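Local coordinates for protein glutathione S-transferase 2 (Heligmosomoides polygyrus, PDB 1TW9) that probably catalyses the conjugation of glutathione to electrophilic substrates such as organic halides, releasing the halide ion, at residues K121-L126 / V171-I175; D157-E162 / H184-Q189. All blocks are in the same frame, centred on the assembly; numbering follows the deposited sequence.

Contact 1: residues K121-L126 / V171-I175; sequences KTDVLL and VPEYI
Leu125 meets the ring of Tyr174 at its edge: methyl CD2 lies in the ring plane, 3.8 Å from Tyr174 CE1. The contact belongs to the all-helical C-terminal domain of the glutathione transferase fold, where the early turns of helix 119-142 pack on the loop that follows helix 155-170. With CG anti to the backbone N (chi1 -177°), the Tyr174 ring is carried toward the leucine; its hydroxyl bonds that of Tyr98, and the Tyr174 carbonyl receives Arg129.

Beside the ring, the other leucine methyl, Leu125 CD1, meets Val171 CG2 tip to tip at 4.0 Å. Leu126 comes in at about a right angle to Glu173, with Leu126 CD1 3.8 Å from the carboxylate carbon Glu173 CD. Alongside this apolar patch Lys121 stretches across the valine, Lys121 CE touching Val171 CG1 at 3.7 Å, and then bends at its last two torsions to deliver the ammonium to Glu173. The salt bridge is short, 2.5 Å from Lys121 NZ to Glu173 OE1. Replacing Glu173 with an alanine would probably leave the Lys121 ammonium without its charged mate and uncover the methyl of Leu126. A water supports the same corner, accepting from Lys121 NZ at 3.1 Å and from the backbone N of Glu173 at 2.9 Å.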
ATOM      1  N   LYS A 121     -20.871 -14.674   6.778  1.00 37.08           N
ATOM      2  CA  LYS A 121     -21.202 -13.634   7.764  1.00 36.60           C
ATOM      3  C   LYS A 121     -20.652 -14.016   9.121  1.00 35.69           C
ATOM      4  O   LYS A 121     -19.788 -13.343   9.698  1.00 34.63           O
ATOM      5  CB  LYS A 121     -22.722 -13.472   7.871  1.00 36.72           C
ATOM      6  CG  LYS A 121     -23.256 -12.411   8.847  1.00 37.13           C
ATOM      7  CD  LYS A 121     -24.696 -12.793   9.302  1.00 37.29           C
ATOM      8  CE  LYS A 121     -25.639 -11.602   9.548  1.00 38.85           C
ATOM      9  NZ  LYS A 121     -25.728 -11.085  10.978  1.00 39.29           N
ATOM     10  N   THR A 122     -21.149 -15.133   9.623  1.00 34.81           N
ATOM     11  CA  THR A 122     -20.829 -15.540  10.966  1.00 34.95           C
ATOM     12  C   THR A 122     -19.426 -16.148  11.082  1.00 34.84           C
ATOM     13  O   THR A 122     -18.776 -16.010  12.122  1.00 35.30           O
ATOM     14  CB  THR A 122     -21.939 -16.487  11.538  1.00 34.82           C
ATOM     15  OG1 THR A 122     -21.526 -17.004  12.805  1.00 35.09           O
ATOM     16  CG2 THR A 122     -22.150 -17.728  10.687  1.00 35.61           C
ATOM     17  N   ASP A 123     -18.951 -16.801  10.026  1.00 34.89           N
ATOM     18  CA  ASP A 123     -17.689 -17.519  10.122  1.00 35.31           C
ATOM     19  C   ASP A 123     -16.480 -16.642   9.838  1.00 35.31           C
ATOM     20  O   ASP A 123     -15.431 -16.825  10.463  1.00 35.61           O
ATOM     21  CB  ASP A 123     -17.710 -18.771   9.241  1.00 36.11           C
ATOM     22  CG  ASP A 123     -18.581 -19.895   9.841  1.00 37.15           C
ATOM     23  OD1 ASP A 123     -19.234 -19.654  10.887  1.00 39.17           O
ATOM     24  OD2 ASP A 123     -18.678 -21.049   9.348  1.00 39.44           O
ATOM     25  N   VAL A 124     -16.613 -15.693   8.913  1.00 34.05           N
ATOM     26  CA  VAL A 124     -15.467 -14.872   8.549  1.00 33.51           C
ATOM     27  C   VAL A 124     -15.710 -13.378   8.797  1.00 32.54           C
ATOM     28  O   VAL A 124     -14.868 -12.717   9.414  1.00 32.24           O
ATOM     29  CB  VAL A 124     -14.937 -15.165   7.087  1.00 33.59           C
ATOM     30  CG1 VAL A 124     -15.168 -16.619   6.680  1.00 33.63           C
ATOM     31  CG2 VAL A 124     -15.511 -14.212   6.054  1.00 33.98           C
ATOM     32  N   LEU A 125     -16.852 -12.854   8.358  1.00 30.91           N
ATOM     33  CA  LEU A 125     -17.072 -11.403   8.386  1.00 31.36           C
ATOM     34  C   LEU A 125     -16.960 -10.858   9.807  1.00 30.96           C
ATOM     35  O   LEU A 125     -16.162  -9.958  10.092  1.00 29.79           O
ATOM     36  CB  LEU A 125     -18.461 -11.064   7.838  1.00 30.91           C
ATOM     37  CG  LEU A 125     -18.699  -9.705   7.206  1.00 30.98           C
ATOM     38  CD1 LEU A 125     -20.039  -9.137   7.656  1.00 29.97           C
ATOM     39  CD2 LEU A 125     -17.584  -8.743   7.418  1.00 27.58           C
ATOM     40  N   LEU A 126     -17.789 -11.391  10.694  1.00 32.00           N
ATOM     41  CA  LEU A 126     -17.939 -10.830  12.039  1.00 32.90           C
ATOM     42  C   LEU A 126     -16.662 -10.966  12.892  1.00 33.85           C
ATOM     43  O   LEU A 126     -16.275  -9.987  13.526  1.00 34.18           O
ATOM     44  CB  LEU A 126     -19.223 -11.337  12.722  1.00 33.76           C
ATOM     45  CG  LEU A 126     -20.500 -10.864  11.969  1.00 33.92           C
ATOM     46  CD1 LEU A 126     -21.746 -11.449  12.584  1.00 36.90           C
ATOM     47  CD2 LEU A 126     -20.665  -9.315  11.833  1.00 35.26           C
ATOM     48  N   VAL A 171     -25.223  -6.166   6.205  1.00 32.58           N
ATOM     49  CA  VAL A 171     -25.269  -6.863   7.461  1.00 31.94           C
ATOM     50  C   VAL A 171     -25.431  -5.832   8.567  1.00 32.04           C
ATOM     51  O   VAL A 171     -24.406  -5.328   9.092  1.00 28.61           O
ATOM     52  CB  VAL A 171     -23.979  -7.644   7.653  1.00 32.67           C
ATOM     53  CG1 VAL A 171     -23.937  -8.338   9.016  1.00 30.98           C
ATOM     54  CG2 VAL A 171     -23.809  -8.688   6.491  1.00 31.94           C
ATOM     55  N   PRO A 172     -26.684  -5.483   8.913  1.00 32.06           N
ATOM     56  CA  PRO A 172     -26.946  -4.461   9.945  1.00 33.11           C
ATOM     57  C   PRO A 172     -26.145  -4.627  11.230  1.00 33.35           C
ATOM     58  O   PRO A 172     -25.733  -3.607  11.811  1.00 35.56           O
ATOM     59  CB  PRO A 172     -28.433  -4.622  10.220  1.00 33.47           C
ATOM     60  CG  PRO A 172     -28.986  -5.043   8.936  1.00 33.56           C
ATOM     61  CD  PRO A 172     -27.944  -5.955   8.311  1.00 32.89           C
ATOM     62  N   GLU A 173     -25.892  -5.867  11.669  1.00 33.49           N
ATOM     63  CA  GLU A 173     -25.176  -6.112  12.920  1.00 34.33           C
ATOM     64  C   GLU A 173     -23.675  -5.771  12.834  1.00 32.16           C
ATOM     65  O   GLU A 173     -22.964  -5.807  13.810  1.00 30.36           O
ATOM     66  CB  GLU A 173     -25.486  -7.511  13.539  1.00 36.04           C
ATOM     67  CG  GLU A 173     -24.624  -8.720  13.186  1.00 39.47           C
ATOM     68  CD  GLU A 173     -25.010  -9.993  13.988  1.00 40.89           C
ATOM     69  OE1 GLU A 173     -25.859 -10.786  13.485  1.00 49.82           O
ATOM     70  OE2 GLU A 173     -24.482 -10.242  15.128  1.00 49.31           O
ATOM     71  N   TYR A 174     -23.181  -5.437  11.649  1.00 31.67           N
ATOM     72  CA  TYR A 174     -21.746  -5.151  11.467  1.00 32.17           C
ATOM     73  C   TYR A 174     -21.216  -4.118  12.448  1.00 31.20           C
ATOM     74  O   TYR A 174     -20.109  -4.222  12.930  1.00 31.44           O
ATOM     75  CB  TYR A 174     -21.504  -4.733  10.031  1.00 32.25           C
ATOM     76  CG  TYR A 174     -20.048  -4.460   9.659  1.00 32.06           C
ATOM     77  CD1 TYR A 174     -19.229  -5.460   9.206  1.00 34.19           C
ATOM     78  CD2 TYR A 174     -19.531  -3.200   9.734  1.00 29.06           C
ATOM     79  CE1 TYR A 174     -17.900  -5.203   8.892  1.00 33.59           C
ATOM     80  CE2 TYR A 174     -18.237  -2.926   9.402  1.00 29.65           C
ATOM     81  CZ  TYR A 174     -17.410  -3.951   9.017  1.00 31.54           C
ATOM     82  OH  TYR A 174     -16.086  -3.748   8.709  1.00 31.09           O
ATOM     83  N   ILE A 175     -22.019  -3.094  12.687  1.00 30.45           N
ATOM     84  CA  ILE A 175     -21.647  -1.979  13.488  1.00 30.96           C
ATOM     85  C   ILE A 175     -21.990  -2.086  14.977  1.00 29.53           C
ATOM     86  O   ILE A 175     -21.596  -1.220  15.799  1.00 29.91           O
ATOM     87  CB  ILE A 175     -22.313  -0.753  12.798  1.00 32.33           C
ATOM     88  CG1 ILE A 175     -21.427   0.442  12.958  1.00 40.81           C
ATOM     89  CG2 ILE A 175     -23.741  -0.617  13.106  1.00 33.89           C
ATOM     90  CD1 ILE A 175     -19.987   0.175  12.566  1.00 43.77           C
TER
HETATM   91  O   HOH W   1     -27.231  -8.346  11.138  1.00 45.31           O

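Contact 2: residues D157-E162 / H184-Q189; sequences DLLVAE and HMERIQ
The helical segments 157-162 and 184-189 cross at -118°, their axes 8.7 Å apart at closest approach, and the CA atoms of Ala161 and Met185 come within 4.3 Å. This is a knobs-into-holes contact in the core of the C-terminal domain of the glutathione transferase fold. Ala161 is the knob: its methyl enters the hole formed by His184, Met185, Ile188 and Gln189, with Ala161 CB 3.5 Å from Ile188 CB. So small a side chain lets the backbones come close, and Met185 CG rests 3.4 Å from the carbonyl O of Ala161.

Ile188 packs next to the knob with both branches. Its CG2 meets Leu158 CD2 at 3.8 Å, while CD1 touches Asp157 CB. Ile188 CG1, set beside the backbone N, lies over one face of the His184 ring, toward its rim. Leu158 in turn reaches helix 16-24 of the N-terminal domain, and Glu162 bonds Gln20 there and forms a salt bridge with Arg201.

Asp157 and His184 provide a polar link within this buried layer. OD1 of the carboxylate also accepts from Leu148 N and OD2 from Ser154 N, which should fix its rotation. The imidazole plane is turned 47° from the carboxylate. His184 NE2 sits on the anti side of Asp157 OD1 but tilted well out of the carboxylate plane, whereas OD1 lies close to the ring plane; the bond is 2.7 Å long and nearly straight at 169°.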
ATOM      1  N   ASP A 157      -9.929   7.862   5.952  1.00 32.53           N
ATOM      2  CA  ASP A 157     -11.288   8.079   6.481  1.00 32.66           C
ATOM      3  C   ASP A 157     -12.360   7.706   5.426  1.00 32.84           C
ATOM      4  O   ASP A 157     -13.341   7.023   5.731  1.00 31.57           O
ATOM      5  CB  ASP A 157     -11.515   9.518   6.860  1.00 32.36           C
ATOM      6  CG  ASP A 157     -10.737   9.947   8.037  1.00 34.42           C
ATOM      7  OD1 ASP A 157     -10.797   9.290   9.139  1.00 33.02           O
ATOM      8  OD2 ASP A 157     -10.049  11.031   7.913  1.00 35.32           O
ATOM      9  N   LEU A 158     -12.173   8.173   4.203  1.00 32.41           N
ATOM     10  CA  LEU A 158     -13.025   7.832   3.072  1.00 33.07           C
ATOM     11  C   LEU A 158     -13.092   6.343   2.798  1.00 31.92           C
ATOM     12  O   LEU A 158     -14.202   5.813   2.554  1.00 31.90           O
ATOM     13  CB  LEU A 158     -12.663   8.567   1.734  1.00 33.21           C
ATOM     14  CG  LEU A 158     -12.608  10.059   1.760  1.00 33.41           C
ATOM     15  CD1 LEU A 158     -12.037  10.588   0.521  1.00 31.41           C
ATOM     16  CD2 LEU A 158     -13.922  10.600   2.050  1.00 36.41           C
ATOM     17  N   LEU A 159     -11.958   5.659   2.808  1.00 32.92           N
ATOM     18  CA  LEU A 159     -11.907   4.251   2.480  1.00 33.27           C
ATOM     19  C   LEU A 159     -12.656   3.440   3.583  1.00 32.39           C
ATOM     20  O   LEU A 159     -13.458   2.554   3.263  1.00 32.55           O
ATOM     21  CB  LEU A 159     -10.440   3.890   2.425  1.00 33.49           C
ATOM     22  CG  LEU A 159     -10.057   2.484   2.079  1.00 34.52           C
ATOM     23  CD1 LEU A 159     -10.497   2.185   0.654  1.00 36.00           C
ATOM     24  CD2 LEU A 159      -8.599   2.271   2.233  1.00 33.70           C
ATOM     25  N   VAL A 160     -12.348   3.748   4.832  1.00 32.65           N
ATOM     26  CA  VAL A 160     -12.976   3.047   5.968  1.00 32.63           C
ATOM     27  C   VAL A 160     -14.471   3.283   6.021  1.00 33.00           C
ATOM     28  O   VAL A 160     -15.243   2.271   6.085  1.00 31.94           O
ATOM     29  CB  VAL A 160     -12.254   3.321   7.286  1.00 33.56           C
ATOM     30  CG1 VAL A 160     -13.010   2.658   8.489  1.00 33.79           C
ATOM     31  CG2 VAL A 160     -10.808   2.699   7.214  1.00 31.61           C
ATOM     32  N   ALA A 161     -14.904   4.551   5.914  1.00 32.67           N
ATOM     33  CA  ALA A 161     -16.302   4.918   6.078  1.00 31.29           C
ATOM     34  C   ALA A 161     -17.112   4.253   4.966  1.00 31.34           C
ATOM     35  O   ALA A 161     -18.203   3.768   5.181  1.00 29.86           O
ATOM     36  CB  ALA A 161     -16.500   6.433   6.029  1.00 32.59           C
ATOM     37  N   GLU A 162     -16.563   4.200   3.762  1.00 31.23           N
ATOM     38  CA  GLU A 162     -17.321   3.589   2.672  1.00 31.10           C
ATOM     39  C   GLU A 162     -17.510   2.103   2.852  1.00 31.50           C
ATOM     40  O   GLU A 162     -18.589   1.560   2.633  1.00 31.20           O
ATOM     41  CB  GLU A 162     -16.621   3.894   1.322  1.00 31.54           C
ATOM     42  CG  GLU A 162     -17.253   3.213   0.109  1.00 31.14           C
ATOM     43  CD  GLU A 162     -18.616   3.802  -0.329  1.00 33.75           C
ATOM     44  OE1 GLU A 162     -19.362   3.055  -1.007  1.00 34.53           O
ATOM     45  OE2 GLU A 162     -19.015   4.963   0.033  1.00 33.67           O
ATOM     46  N   HIS A 184     -18.140   7.726  13.023  1.00 29.38           N
ATOM     47  CA  HIS A 184     -17.136   8.116  12.005  1.00 27.90           C
ATOM     48  C   HIS A 184     -17.693   7.932  10.605  1.00 28.56           C
ATOM     49  O   HIS A 184     -17.608   8.829   9.783  1.00 30.98           O
ATOM     50  CB  HIS A 184     -15.828   7.346  12.198  1.00 28.16           C
ATOM     51  CG  HIS A 184     -14.830   7.514  11.097  1.00 28.44           C
ATOM     52  ND1 HIS A 184     -14.812   6.725   9.978  1.00 29.23           N
ATOM     53  CD2 HIS A 184     -13.807   8.396  10.957  1.00 28.91           C
ATOM     54  CE1 HIS A 184     -13.805   7.112   9.192  1.00 31.51           C
ATOM     55  NE2 HIS A 184     -13.163   8.106   9.788  1.00 31.40           N
ATOM     56  N   MET A 185     -18.308   6.795  10.364  1.00 29.95           N
ATOM     57  CA  MET A 185     -18.944   6.532   9.099  1.00 32.10           C
ATOM     58  C   MET A 185     -19.919   7.635   8.764  1.00 30.78           C
ATOM     59  O   MET A 185     -19.923   8.165   7.624  1.00 32.99           O
ATOM     60  CB  MET A 185     -19.626   5.164   9.159  1.00 32.81           C
ATOM     61  CG  MET A 185     -20.147   4.650   7.866  1.00 36.91           C
ATOM     62  SD  MET A 185     -21.781   3.900   8.027  1.00 41.36           S
ATOM     63  CE  MET A 185     -22.380   5.451   7.628  1.00 40.13           C
ATOM     64  N   GLU A 186     -20.741   8.030   9.738  1.00 29.34           N
ATOM     65  CA  GLU A 186     -21.761   9.034   9.436  1.00 31.02           C
ATOM     66  C   GLU A 186     -21.134  10.400   9.205  1.00 31.10           C
ATOM     67  O   GLU A 186     -21.523  11.123   8.287  1.00 34.44           O
ATOM     68  CB  GLU A 186     -22.766   9.080  10.527  1.00 32.17           C
ATOM     69  CG  GLU A 186     -23.549   7.799  10.600  1.00 35.40           C
ATOM     70  CD  GLU A 186     -24.595   7.535   9.510  1.00 43.29           C
ATOM     71  OE1 GLU A 186     -25.228   6.454   9.636  1.00 51.14           O
ATOM     72  OE2 GLU A 186     -24.835   8.320   8.542  1.00 46.38           O
ATOM     73  N   ARG A 187     -20.148  10.727  10.008  1.00 30.78           N
ATOM     74  CA  ARG A 187     -19.475  12.021   9.844  1.00 32.74           C
ATOM     75  C   ARG A 187     -18.867  12.123   8.468  1.00 30.69           C
ATOM     76  O   ARG A 187     -18.977  13.131   7.800  1.00 31.76           O
ATOM     77  CB  ARG A 187     -18.365  12.064  10.872  1.00 32.65           C
ATOM     78  CG  ARG A 187     -17.448  13.206  10.867  1.00 35.88           C
ATOM     79  CD  ARG A 187     -16.343  12.974  11.923  1.00 40.19           C
ATOM     80  NE  ARG A 187     -16.898  12.878  13.308  1.00 40.72           N
ATOM     81  CZ  ARG A 187     -16.808  11.842  14.165  1.00 41.69           C
ATOM     82  NH1 ARG A 187     -16.166  10.657  13.934  1.00 33.38           N
ATOM     83  NH2 ARG A 187     -17.384  12.033  15.329  1.00 44.38           N
ATOM     84  N   ILE A 188     -18.189  11.073   8.049  1.00 30.15           N
ATOM     85  CA  ILE A 188     -17.494  11.103   6.764  1.00 30.04           C
ATOM     86  C   ILE A 188     -18.488  11.167   5.622  1.00 30.43           C
ATOM     87  O   ILE A 188     -18.349  11.907   4.685  1.00 32.12           O
ATOM     88  CB  ILE A 188     -16.536   9.921   6.617  1.00 30.79           C
ATOM     89  CG1 ILE A 188     -15.478   9.966   7.705  1.00 30.73           C
ATOM     90  CG2 ILE A 188     -15.848   9.946   5.237  1.00 31.10           C
ATOM     91  CD1 ILE A 188     -14.714  11.289   7.805  1.00 30.45           C
ATOM     92  N   GLN A 189     -19.487  10.326   5.699  1.00 32.22           N
ATOM     93  CA  GLN A 189     -20.422  10.193   4.588  1.00 32.28           C
ATOM     94  C   GLN A 189     -21.424  11.314   4.503  1.00 32.35           C
ATOM     95  O   GLN A 189     -22.083  11.431   3.451  1.00 33.44           O
ATOM     96  CB  GLN A 189     -21.079   8.825   4.553  1.00 30.56           C
ATOM     97  CG  GLN A 189     -20.008   7.690   4.422  1.00 33.94           C
ATOM     98  CD  GLN A 189     -20.227   6.767   3.274  1.00 35.99           C
ATOM     99  OE1 GLN A 189     -19.339   6.536   2.383  1.00 36.88           O
ATOM    100  NE2 GLN A 189     -21.396   6.226   3.252  1.00 31.54           N
TER

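In the fold
Both contacts lie in the helical C-terminal domain, their centres 18 Å apart and their nearest atoms about 6 Å apart without touching. Along the chain their segments alternate: 121-126, 157-162, 171-175, 184-189. Helix 155-170 carries one side of contact 2 and leads directly into the loop of contact 1, which then leads on to helix 179-189, the other side of contact 2. Contact 2 is deeply buried near the centre of the chain, close to helix 16-24; contact 1 lies farther out and is partly buried. As a worked example, the pair illustrates how interleaved contacts tie successive helices of one domain together, both at its core and toward its periphery.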